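Local coordinates for CdiI (Burkholderia pseudomallei 1026a, PDB 4G6V), which binds the tRNase toxin CdiA-CT as its partner immunity protein in contact-dependent growth inhibition, probably blocking the toxin's activity, at residues B[6-11]-B[49-54]; B[14-19]-B[84-89]; B[25-30]-B[79-84]. One frame throughout, in Å; residues are numbered along the deposited sequence.

Contact 1. Residues B[6-11]-B[49-54]; sequences FCYLSI and EIAAEH
Tyr8 of strand 4-9 faces Ala51 near the end of helix 45-53, their CA atoms 6.6 Å apart, and no hydrogen bond joins the two backbones. The tyrosine carries the strand's whole share of the contact. Its CG lies beside the backbone N and anti to the carbonyl carbon (chi1 -48°), which sends the ring across the helix, its base by Ala51 and its hydroxyl by Ile50. Ala51 puts its methyl against the base of the ring, with CB 3.7 Å from Tyr8 CD1 and 4.0 Å from Tyr8 CB. Further out, the CG2 branch of Ile50 approaches Tyr8 OH to 3.7 Å, while the two side chains run at a slant to each other. Both methyls come to the ring obliquely. One turn on, the helix end folds back on itself: His54 ND1 donates to Ile50 O at 2.7 Å, with the oxygen close to the imidazole plane and the donor tilted 32° from the plane of the carbonyl. That bond fixes the imidazole beside the helix end, where it also meets Leu92 and Leu94 of strand 91-95. Phe61 of the adjoining strand 60-66 meets the Tyr8 ring edge-to-face, and Ile50 also packs on Asn113 of the toxin chain. Helix and sheet are therefore held together here by dispersion and burial of apolar surface, without polar bonds between the two segments, and the same isoleucine that packs on the sheet's tyrosine contributes to the toxin interface.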
ATOM      1  N   PHE B   6      -5.886  -1.431   3.707  1.00 22.86           N
ATOM      2  CA  PHE B   6      -5.645  -1.744   5.100  1.00 22.42           C
ATOM      3  C   PHE B   6      -6.977  -2.082   5.738  1.00 27.76           C
ATOM      4  O   PHE B   6      -7.869  -1.254   5.775  1.00 33.43           O
ATOM      5  CB  PHE B   6      -5.039  -0.545   5.806  1.00 20.38           C
ATOM      6  CG  PHE B   6      -3.573  -0.460   5.660  1.00 26.26           C
ATOM      7  CD1 PHE B   6      -2.747  -0.461   6.768  1.00 30.36           C
ATOM      8  CD2 PHE B   6      -2.996  -0.416   4.405  1.00 25.13           C
ATOM      9  CE1 PHE B   6      -1.355  -0.406   6.617  1.00 30.87           C
ATOM     10  CE2 PHE B   6      -1.604  -0.351   4.248  1.00 25.36           C
ATOM     11  CZ  PHE B   6      -0.792  -0.351   5.354  1.00 23.79           C
ATOM     12  N   CYS B   7      -7.117  -3.295   6.243  1.00 24.80           N
ATOM     13  CA  CYS B   7      -8.407  -3.769   6.707  1.00 20.91           C
ATOM     14  C   CYS B   7      -8.298  -4.092   8.158  1.00 18.81           C
ATOM     15  O   CYS B   7      -7.568  -4.987   8.534  1.00 29.17           O
ATOM     16  CB  CYS B   7      -8.806  -5.033   5.948  1.00 20.30           C
ATOM     17  SG  CYS B   7      -8.951  -4.780   4.159  1.00 28.53           S
ATOM     18  N   TYR B   8      -9.009  -3.348   8.975  1.00 19.33           N
ATOM     19  CA  TYR B   8      -9.107  -3.633  10.403  1.00 23.93           C
ATOM     20  C   TYR B   8     -10.424  -4.322  10.761  1.00 30.09           C
ATOM     21  O   TYR B   8     -11.500  -3.957  10.250  1.00 24.88           O
ATOM     22  CB  TYR B   8      -8.987  -2.345  11.205  1.00 26.60           C
ATOM     23  CG  TYR B   8      -7.831  -1.482  10.788  1.00 28.20           C
ATOM     24  CD1 TYR B   8      -6.738  -1.329  11.613  1.00 22.62           C
ATOM     25  CD2 TYR B   8      -7.833  -0.822   9.552  1.00 27.85           C
ATOM     26  CE1 TYR B   8      -5.671  -0.534  11.239  1.00 32.14           C
ATOM     27  CE2 TYR B   8      -6.779  -0.015   9.173  1.00 24.41           C
ATOM     28  CZ  TYR B   8      -5.698   0.123  10.022  1.00 33.66           C
ATOM     29  OH  TYR B   8      -4.632   0.913   9.662  1.00 30.64           O
ATOM     30  N   LEU B   9     -10.330  -5.308  11.655  1.00 30.50           N
ATOM     31  CA  LEU B   9     -11.488  -6.086  12.074  1.00 26.81           C
ATOM     32  C   LEU B   9     -11.691  -6.047  13.578  1.00 34.73           C
ATOM     33  O   LEU B   9     -10.737  -5.994  14.352  1.00 38.80           O
ATOM     34  CB  LEU B   9     -11.360  -7.541  11.624  1.00 32.93           C
ATOM     35  CG  LEU B   9     -11.368  -7.858  10.129  1.00 36.57           C
ATOM     36  CD1 LEU B   9     -11.083  -9.326   9.918  1.00 38.30           C
ATOM     37  CD2 LEU B   9     -12.692  -7.473   9.482  1.00 30.24           C
ATOM     38  N   SER B  10     -12.949  -6.091  13.993  1.00 39.50           N
ATOM     39  CA  SER B  10     -13.268  -6.110  15.405  1.00 31.58           C
ATOM     40  C   SER B  10     -13.125  -7.539  15.942  1.00 32.94           C
ATOM     41  O   SER B  10     -12.880  -7.726  17.127  1.00 35.21           O
ATOM     42  CB  SER B  10     -14.670  -5.566  15.636  1.00 25.87           C
ATOM     43  OG  SER B  10     -15.637  -6.493  15.180  1.00 40.02           O
ATOM     44  N   ILE B  11     -13.247  -8.538  15.063  1.00 31.61           N
ATOM     45  CA  ILE B  11     -13.124  -9.951  15.460  1.00 26.90           C
ATOM     46  C   ILE B  11     -11.668 -10.415  15.612  1.00 31.12           C
ATOM     47  O   ILE B  11     -10.743  -9.755  15.158  1.00 36.79           O
ATOM     48  CB  ILE B  11     -13.885 -10.902  14.495  1.00 21.73           C
ATOM     49  CG1 ILE B  11     -13.342 -10.794  13.076  1.00 31.53           C
ATOM     50  CG2 ILE B  11     -15.346 -10.546  14.462  1.00 28.90           C
ATOM     51  CD1 ILE B  11     -13.933 -11.801  12.126  1.00 32.72           C
ATOM     52  N   GLU B  49      -4.682   2.085  17.290  1.00 34.08           N
ATOM     53  CA  GLU B  49      -4.791   3.519  17.439  1.00 40.93           C
ATOM     54  C   GLU B  49      -5.474   4.143  16.214  1.00 43.70           C
ATOM     55  O   GLU B  49      -6.426   4.922  16.349  1.00 40.31           O
ATOM     56  CB  GLU B  49      -3.409   4.122  17.659  1.00 41.98           C
ATOM     57  CG  GLU B  49      -3.423   5.574  18.094  1.00 57.32           C
ATOM     58  CD  GLU B  49      -2.024   6.130  18.254  1.00 71.63           C
ATOM     59  OE1 GLU B  49      -1.074   5.495  17.738  1.00 63.75           O
ATOM     60  OE2 GLU B  49      -1.882   7.192  18.903  1.00 71.17           O
ATOM     61  N   ILE B  50      -4.986   3.779  15.031  1.00 35.36           N
ATOM     62  CA  ILE B  50      -5.537   4.266  13.767  1.00 32.10           C
ATOM     63  C   ILE B  50      -6.979   3.808  13.556  1.00 32.39           C
ATOM     64  O   ILE B  50      -7.824   4.611  13.185  1.00 39.24           O
ATOM     65  CB  ILE B  50      -4.671   3.834  12.551  1.00 33.97           C
ATOM     66  CG1 ILE B  50      -3.262   4.435  12.626  1.00 30.38           C
ATOM     67  CG2 ILE B  50      -5.324   4.240  11.244  1.00 28.46           C
ATOM     68  CD1 ILE B  50      -2.373   4.036  11.459  1.00 29.38           C
ATOM     69  N   ALA B  51      -7.275   2.534  13.814  1.00 34.45           N
ATOM     70  CA  ALA B  51      -8.662   2.048  13.743  1.00 35.64           C
ATOM     71  C   ALA B  51      -9.628   2.813  14.664  1.00 35.69           C
ATOM     72  O   ALA B  51     -10.789   3.041  14.306  1.00 32.66           O
ATOM     73  CB  ALA B  51      -8.741   0.548  14.027  1.00 31.63           C
ATOM     74  N   ALA B  52      -9.142   3.210  15.839  1.00 33.86           N
ATOM     75  CA  ALA B  52      -9.991   3.850  16.838  1.00 32.75           C
ATOM     76  C   ALA B  52     -10.291   5.318  16.512  1.00 35.89           C
ATOM     77  O   ALA B  52     -11.270   5.873  17.001  1.00 41.36           O
ATOM     78  CB  ALA B  52      -9.400   3.713  18.234  1.00 17.51           C
ATOM     79  N   GLU B  53      -9.449   5.935  15.696  1.00 30.33           N
ATOM     80  CA  GLU B  53      -9.717   7.270  15.158  1.00 38.88           C
ATOM     81  C   GLU B  53     -10.865   7.257  14.144  1.00 39.24           C
ATOM     82  O   GLU B  53     -11.500   8.283  13.911  1.00 41.92           O
ATOM     83  CB  GLU B  53      -8.470   7.856  14.487  1.00 37.82           C
ATOM     84  CG  GLU B  53      -7.567   8.639  15.424  1.00 40.10           C
ATOM     85  CD  GLU B  53      -6.113   8.648  14.973  1.00 77.05           C
ATOM     86  OE1 GLU B  53      -5.858   8.744  13.749  1.00 86.95           O
ATOM     87  OE2 GLU B  53      -5.216   8.548  15.841  1.00 64.43           O
ATOM     88  N   HIS B  54     -11.121   6.088  13.555  1.00 43.01           N
ATOM     89  CA  HIS B  54     -12.221   5.908  12.609  1.00 31.72           C
ATOM     90  C   HIS B  54     -13.379   5.094  13.170  1.00 39.82           C
ATOM     91  O   HIS B  54     -14.116   4.463  12.411  1.00 47.64           O
ATOM     92  CB  HIS B  54     -11.716   5.214  11.359  1.00 26.86           C
ATOM     93  CG  HIS B  54     -10.544   5.887  10.733  1.00 35.98           C
ATOM     94  ND1 HIS B  54      -9.245   5.656  11.129  1.00 39.35           N
ATOM     95  CD2 HIS B  54     -10.462   6.791   9.715  1.00 36.39           C
ATOM     96  CE1 HIS B  54      -8.416   6.378  10.392  1.00 42.23           C
ATOM     97  NE2 HIS B  54      -9.142   7.078   9.528  1.00 35.91           N
TER

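Contact 2. Residues B[14-19]-B[84-89]; sequences GAAESD and DGFNGG
Phe86 puts its CE1 corner against helix 13-26, between Ala16 and Asp19, which are three residues apart. This is the close part of the contact. Phe86 CE1 lies 3.6 Å from Ala16 O, which sits near the ring plane, so a C-H edge with slight positive character probably faces the carbonyl oxygen. The same CE1 is 3.7 Å from Asp19 CB, a methylene that comes in obliquely. Beside it the carboxylate stands almost perpendicular to the ring, the planes 85° apart, with Asp19 OD2 4.0 Å from Phe86 CD1. Asp19 CB also meets the backbone of the loop, 3.7 Å from Gly85 O, just where the chain has left helix 75-84. Phe86 reaches the helix because its CG lies beside the backbone N (chi1 -75°), which brings the end of the ring nearer than its CB bond would suggest. No hydrogen bond crosses between the segments. The other side is much looser. From Phe86 the chain makes a type I beta turn closed by Gly89 N to Phe86 O at 3.0 Å, and its corner, Asn87 and Gly88, is exposed; Gly88 is poorly ordered and the Asn87 side chain is not modelled beyond CB. The aromatic end of the loop is thus buried while its turn projects into solvent. Inward, Phe86 also packs on Leu20 and Ile23 further along helix 13-26 and on Leu9 and Ile11, filling the angle between that helix and strand 4-9 before the chain enters strand 91-95.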
ATOM      1  N   GLY B  14      -8.094 -15.715  14.335  1.00 40.46           N
ATOM      2  CA  GLY B  14      -8.590 -17.009  13.882  1.00 32.81           C
ATOM      3  C   GLY B  14      -9.922 -16.953  13.150  1.00 43.98           C
ATOM      4  O   GLY B  14     -10.061 -17.495  12.048  1.00 45.78           O
ATOM      5  N   ALA B  15     -10.906 -16.298  13.761  1.00 35.03           N
ATOM      6  CA  ALA B  15     -12.226 -16.171  13.155  1.00 38.70           C
ATOM      7  C   ALA B  15     -12.130 -15.395  11.849  1.00 43.22           C
ATOM      8  O   ALA B  15     -12.713 -15.789  10.831  1.00 36.48           O
ATOM      9  CB  ALA B  15     -13.209 -15.485  14.127  1.00 26.33           C
ATOM     10  N   ALA B  16     -11.388 -14.288  11.891  1.00 48.55           N
ATOM     11  CA  ALA B  16     -11.161 -13.453  10.715  1.00 39.64           C
ATOM     12  C   ALA B  16     -10.703 -14.313   9.546  1.00 33.20           C
ATOM     13  O   ALA B  16     -11.202 -14.194   8.419  1.00 34.36           O
ATOM     14  CB  ALA B  16     -10.124 -12.369  11.024  1.00 30.72           C
ATOM     15  N   GLU B  17      -9.751 -15.190   9.832  1.00 35.17           N
ATOM     16  CA  GLU B  17      -9.158 -16.032   8.804  1.00 43.44           C
ATOM     17  C   GLU B  17     -10.180 -17.038   8.275  1.00 39.30           C
ATOM     18  O   GLU B  17     -10.385 -17.164   7.070  1.00 33.78           O
ATOM     19  CB  GLU B  17      -7.916 -16.730   9.360  1.00 37.30           C
ATOM     20  CG  GLU B  17      -6.959 -17.198   8.296  1.00 45.21           C
ATOM     21  CD  GLU B  17      -6.270 -16.061   7.557  1.00 45.21           C
ATOM     22  OE1 GLU B  17      -5.351 -15.427   8.136  1.00 37.70           O
ATOM     23  OE2 GLU B  17      -6.637 -15.822   6.384  1.00 50.63           O
ATOM     24  N   SER B  18     -10.833 -17.748   9.184  1.00 40.63           N
ATOM     25  CA  SER B  18     -11.941 -18.609   8.796  1.00 39.90           C
ATOM     26  C   SER B  18     -12.886 -17.890   7.819  1.00 39.79           C
ATOM     27  O   SER B  18     -13.203 -18.421   6.754  1.00 46.13           O
ATOM     28  CB  SER B  18     -12.697 -19.116  10.033  1.00 33.26           C
ATOM     29  OG  SER B  18     -14.006 -19.546   9.677  1.00 54.60           O
ATOM     30  N   ASP B  19     -13.332 -16.686   8.175  1.00 35.02           N
ATOM     31  CA  ASP B  19     -14.140 -15.863   7.259  1.00 32.96           C
ATOM     32  C   ASP B  19     -13.449 -15.563   5.901  1.00 36.95           C
ATOM     33  O   ASP B  19     -14.092 -15.644   4.848  1.00 34.46           O
ATOM     34  CB  ASP B  19     -14.567 -14.550   7.934  1.00 26.69           C
ATOM     35  CG  ASP B  19     -15.787 -14.713   8.797  1.00 45.95           C
ATOM     36  OD1 ASP B  19     -16.679 -15.514   8.423  1.00 58.21           O
ATOM     37  OD2 ASP B  19     -15.864 -14.031   9.845  1.00 52.38           O
ATOM     38  N   ASP B  84     -19.225  -7.477   3.434  1.00 41.35           N
ATOM     39  CA  ASP B  84     -20.312  -8.455   3.425  1.00 41.31           C
ATOM     40  C   ASP B  84     -19.875  -9.842   3.903  1.00 43.78           C
ATOM     41  O   ASP B  84     -20.693 -10.599   4.416  1.00 48.88           O
ATOM     42  CB  ASP B  84     -20.954  -8.544   2.035  1.00 35.49           C
ATOM     43  N   GLY B  85     -18.596 -10.176   3.734  1.00 35.61           N
ATOM     44  CA  GLY B  85     -18.104 -11.478   4.146  1.00 32.39           C
ATOM     45  C   GLY B  85     -17.548 -11.464   5.558  1.00 36.11           C
ATOM     46  O   GLY B  85     -16.889 -12.407   5.999  1.00 30.55           O
ATOM     47  N   PHE B  86     -17.796 -10.363   6.256  1.00 43.71           N
ATOM     48  CA  PHE B  86     -17.489 -10.241   7.676  1.00 44.05           C
ATOM     49  C   PHE B  86     -18.760  -9.842   8.415  1.00 51.89           C
ATOM     50  O   PHE B  86     -18.754  -8.956   9.266  1.00 54.84           O
ATOM     51  CB  PHE B  86     -16.371  -9.223   7.900  1.00 29.23           C
ATOM     52  CG  PHE B  86     -15.025  -9.735   7.515  1.00 34.74           C
ATOM     53  CD1 PHE B  86     -14.373 -10.659   8.316  1.00 33.74           C
ATOM     54  CD2 PHE B  86     -14.400  -9.304   6.354  1.00 40.09           C
ATOM     55  CE1 PHE B  86     -13.137 -11.143   7.966  1.00 34.93           C
ATOM     56  CE2 PHE B  86     -13.144  -9.788   5.997  1.00 27.18           C
ATOM     57  CZ  PHE B  86     -12.518 -10.707   6.799  1.00 31.70           C
ATOM     58  N   ASN B  87     -19.851 -10.515   8.064  1.00 63.83           N
ATOM     59  CA  ASN B  87     -21.175 -10.207   8.587  1.00 73.93           C
ATOM     60  C   ASN B  87     -21.146 -10.087  10.110  1.00 66.71           C
ATOM     61  O   ASN B  87     -21.594  -9.084  10.689  1.00 56.89           O
ATOM     62  CB  ASN B  87     -22.165 -11.281   8.147  1.00 64.33           C
ATOM     63  N   GLY B  88     -20.582 -11.108  10.747  1.00 73.60           N
ATOM     64  CA  GLY B  88     -20.539 -11.196  12.198  1.00 73.92           C
ATOM     65  C   GLY B  88     -19.702 -10.148  12.920  1.00 77.45           C
ATOM     66  O   GLY B  88     -19.438 -10.288  14.120  1.00 65.77           O
ATOM     67  N   GLY B  89     -19.296  -9.096  12.210  1.00 74.41           N
ATOM     68  CA  GLY B  89     -18.467  -8.065  12.809  1.00 56.58           C
ATOM     69  C   GLY B  89     -18.257  -6.816  11.968  1.00 59.35           C
ATOM     70  O   GLY B  89     -18.701  -6.715  10.821  1.00 54.23           O
TER

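Contact 3. Residues B[25-30]-B[79-84]; sequences SNHSEL and SKILVD
Ile81 lays two of its branches over one face of the His27 imidazole. Its CD1 methyl forms a CH-pi contact 3.6 Å from the ring centroid and 18° off the ring normal, and its CG2 methyl stands over the same face, 3.5 Å from His27 ND1. The CD1 methyl has a second partner, meeting Leu30 CD1 tip to tip at 3.4 Å. Ile81 can serve both because its CG1 and CD1 run out as an extended arm (chi2 169°), while CG2 branches off toward ND1. On the histidine side, the ring is framed by its own segment. Asn26 OD1 lies over the opposite face, toward the rim, and Glu29 OE1 sits in the ring plane, 3.3 Å from His27 CD2, a negative neighbour that may polarise the imidazole. His27 itself occupies the break in the chain: it is the first residue beyond helix 13-26 and the N-cap of helix 28-34, so its ring and Leu30, nearly one turn later, project together toward helix 75-84. Behind Ile81, Ser79 and Leu82 of that helix pack on strands 4-9 and 91-95, and Leu30 also touches Leu74 ahead of the helix. The arrangement is helix-to-helix packing on one face of the antiparallel sheet of an alpha+beta fold, where the junction of two successive helices meets helix 75-84, which is seated on the sheet.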
ATOM      1  N   SER B  25     -13.035 -18.353  -1.516  1.00 45.04           N
ATOM      2  CA  SER B  25     -13.673 -19.476  -2.181  1.00 50.43           C
ATOM      3  C   SER B  25     -14.889 -18.975  -2.959  1.00 46.24           C
ATOM      4  O   SER B  25     -15.369 -19.615  -3.892  1.00 51.49           O
ATOM      5  CB  SER B  25     -14.072 -20.521  -1.125  1.00 54.90           C
ATOM      6  OG  SER B  25     -14.741 -21.624  -1.701  1.00 59.84           O
ATOM      7  N   ASN B  26     -15.365 -17.802  -2.570  1.00 49.74           N
ATOM      8  CA  ASN B  26     -16.586 -17.231  -3.113  1.00 47.63           C
ATOM      9  C   ASN B  26     -16.261 -16.230  -4.225  1.00 55.42           C
ATOM     10  O   ASN B  26     -17.130 -15.860  -5.030  1.00 49.97           O
ATOM     11  CB  ASN B  26     -17.347 -16.548  -1.982  1.00 55.32           C
ATOM     12  CG  ASN B  26     -18.831 -16.434  -2.256  1.00 77.32           C
ATOM     13  OD1 ASN B  26     -19.286 -16.612  -3.386  1.00 76.76           O
ATOM     14  ND2 ASN B  26     -19.597 -16.123  -1.215  1.00 90.29           N
ATOM     15  N   HIS B  27     -14.996 -15.804  -4.261  1.00 50.22           N
ATOM     16  CA  HIS B  27     -14.522 -14.835  -5.240  1.00 44.22           C
ATOM     17  C   HIS B  27     -13.117 -15.157  -5.697  1.00 44.82           C
ATOM     18  O   HIS B  27     -12.179 -14.367  -5.527  1.00 39.79           O
ATOM     19  CB  HIS B  27     -14.601 -13.411  -4.691  1.00 46.92           C
ATOM     20  CG  HIS B  27     -15.999 -12.948  -4.450  1.00 42.43           C
ATOM     21  ND1 HIS B  27     -16.589 -12.989  -3.204  1.00 51.40           N
ATOM     22  CD2 HIS B  27     -16.942 -12.474  -5.298  1.00 33.72           C
ATOM     23  CE1 HIS B  27     -17.831 -12.548  -3.290  1.00 41.62           C
ATOM     24  NE2 HIS B  27     -18.069 -12.231  -4.549  1.00 50.63           N
ATOM     25  N   SER B  28     -12.995 -16.337  -6.286  1.00 49.70           N
ATOM     26  CA  SER B  28     -11.748 -16.815  -6.853  1.00 42.56           C
ATOM     27  C   SER B  28     -11.228 -15.891  -7.950  1.00 54.28           C
ATOM     28  O   SER B  28     -10.014 -15.797  -8.179  1.00 59.55           O
ATOM     29  CB  SER B  28     -11.973 -18.211  -7.419  1.00 50.71           C
ATOM     30  OG  SER B  28     -13.242 -18.290  -8.056  1.00 55.53           O
ATOM     31  N   GLU B  29     -12.142 -15.213  -8.638  1.00 50.86           N
ATOM     32  CA  GLU B  29     -11.745 -14.349  -9.744  1.00 54.47           C
ATOM     33  C   GLU B  29     -10.817 -13.244  -9.243  1.00 63.29           C
ATOM     34  O   GLU B  29      -9.668 -13.122  -9.694  1.00 64.85           O
ATOM     35  CB  GLU B  29     -12.965 -13.756 -10.454  1.00 42.68           C
ATOM     36  CG  GLU B  29     -13.821 -12.828  -9.599  1.00 50.41           C
ATOM     37  CD  GLU B  29     -14.897 -13.567  -8.804  1.00 66.88           C
ATOM     38  OE1 GLU B  29     -15.884 -12.905  -8.383  1.00 57.01           O
ATOM     39  OE2 GLU B  29     -14.752 -14.803  -8.606  1.00 51.84           O
ATOM     40  N   LEU B  30     -11.308 -12.468  -8.284  1.00 51.09           N
ATOM     41  CA  LEU B  30     -10.543 -11.363  -7.731  1.00 48.36           C
ATOM     42  C   LEU B  30      -9.332 -11.839  -6.935  1.00 43.98           C
ATOM     43  O   LEU B  30      -8.230 -11.306  -7.047  1.00 42.75           O
ATOM     44  CB  LEU B  30     -11.444 -10.548  -6.818  1.00 45.72           C
ATOM     45  CG  LEU B  30     -12.749 -10.054  -7.427  1.00 45.35           C
ATOM     46  CD1 LEU B  30     -13.666  -9.639  -6.304  1.00 37.31           C
ATOM     47  CD2 LEU B  30     -12.500  -8.893  -8.433  1.00 29.48           C
ATOM     48  N   SER B  79     -14.051  -3.826  -1.822  1.00 36.11           N
ATOM     49  CA  SER B  79     -14.346  -3.320  -0.484  1.00 33.83           C
ATOM     50  C   SER B  79     -15.689  -3.808   0.010  1.00 35.71           C
ATOM     51  O   SER B  79     -15.823  -4.248   1.153  1.00 40.10           O
ATOM     52  CB  SER B  79     -14.313  -1.801  -0.466  1.00 24.23           C
ATOM     53  OG  SER B  79     -12.988  -1.360  -0.648  1.00 36.98           O
ATOM     54  N   LYS B  80     -16.690  -3.728  -0.858  1.00 42.84           N
ATOM     55  CA  LYS B  80     -18.041  -4.157  -0.512  1.00 42.39           C
ATOM     56  C   LYS B  80     -18.093  -5.668  -0.229  1.00 44.92           C
ATOM     57  O   LYS B  80     -18.670  -6.091   0.767  1.00 41.10           O
ATOM     58  CB  LYS B  80     -19.019  -3.747  -1.616  1.00 41.81           C
ATOM     59  CG  LYS B  80     -20.339  -4.451  -1.540  1.00 61.78           C
ATOM     60  CD  LYS B  80     -20.837  -4.844  -2.921  1.00 78.52           C
ATOM     61  CE  LYS B  80     -21.494  -6.230  -2.905  1.00 84.15           C
ATOM     62  NZ  LYS B  80     -22.647  -6.330  -1.958  1.00 82.99           N
ATOM     63  N   ILE B  81     -17.464  -6.469  -1.093  1.00 41.51           N
ATOM     64  CA  ILE B  81     -17.374  -7.920  -0.907  1.00 32.66           C
ATOM     65  C   ILE B  81     -16.798  -8.265   0.469  1.00 42.95           C
ATOM     66  O   ILE B  81     -17.197  -9.255   1.107  1.00 40.90           O
ATOM     67  CB  ILE B  81     -16.514  -8.569  -2.027  1.00 37.72           C
ATOM     68  CG1 ILE B  81     -17.314  -8.678  -3.326  1.00 43.81           C
ATOM     69  CG2 ILE B  81     -16.006  -9.948  -1.638  1.00 31.11           C
ATOM     70  CD1 ILE B  81     -16.468  -9.064  -4.536  1.00 30.70           C
ATOM     71  N   LEU B  82     -15.860  -7.440   0.924  1.00 35.25           N
ATOM     72  CA  LEU B  82     -15.229  -7.652   2.225  1.00 36.67           C
ATOM     73  C   LEU B  82     -16.166  -7.283   3.403  1.00 36.17           C
ATOM     74  O   LEU B  82     -16.322  -8.048   4.335  1.00 35.00           O
ATOM     75  CB  LEU B  82     -13.867  -6.934   2.302  1.00 29.51           C
ATOM     76  CG  LEU B  82     -12.708  -7.421   1.403  1.00 37.25           C
ATOM     77  CD1 LEU B  82     -11.433  -6.632   1.670  1.00 30.98           C
ATOM     78  CD2 LEU B  82     -12.416  -8.932   1.555  1.00 35.67           C
ATOM     79  N   VAL B  83     -16.802  -6.122   3.340  1.00 35.06           N
ATOM     80  CA  VAL B  83     -17.797  -5.718   4.341  1.00 30.13           C
ATOM     81  C   VAL B  83     -18.874  -6.808   4.532  1.00 37.45           C
ATOM     82  O   VAL B  83     -19.374  -7.035   5.647  1.00 36.93           O
ATOM     83  CB  VAL B  83     -18.494  -4.371   3.923  1.00 30.64           C
ATOM     84  CG1 VAL B  83     -19.686  -4.053   4.821  1.00 28.52           C
ATOM     85  CG2 VAL B  83     -17.519  -3.192   3.886  1.00 21.15           C
ATOM     86  N   ASP B  84     -19.225  -7.477   3.434  1.00 41.35           N
ATOM     87  CA  ASP B  84     -20.312  -8.455   3.425  1.00 41.31           C
ATOM     88  C   ASP B  84     -19.875  -9.842   3.903  1.00 43.78           C
ATOM     89  O   ASP B  84     -20.693 -10.599   4.416  1.00 48.88           O
ATOM     90  CB  ASP B  84     -20.954  -8.544   2.035  1.00 35.49           C
TER

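The three contacts arrange helices about one antiparallel sheet. Along the chain the first segments come in order, 6-11, 14-19 and 25-30, followed by 49-54, 79-84 and 84-89, so contact 1 crosses the other two. Contacts 2 and 3 lie 12 Å apart between centres, share Asp84 and both use helix 13-26. Contact 1 is 14 Å from contact 2 and 19 Å from contact 3, on the opposite side of the chain's centre from the latter. Strand 4-9 connects them: Leu9 CD1 is 3.4 Å from Ala16 CB, and Cys7 packs on Leu82, whereas Tyr8 faces helix 45-53. Helices thus flank both sheet faces, and only contact 1 has segments that touch the toxin chain.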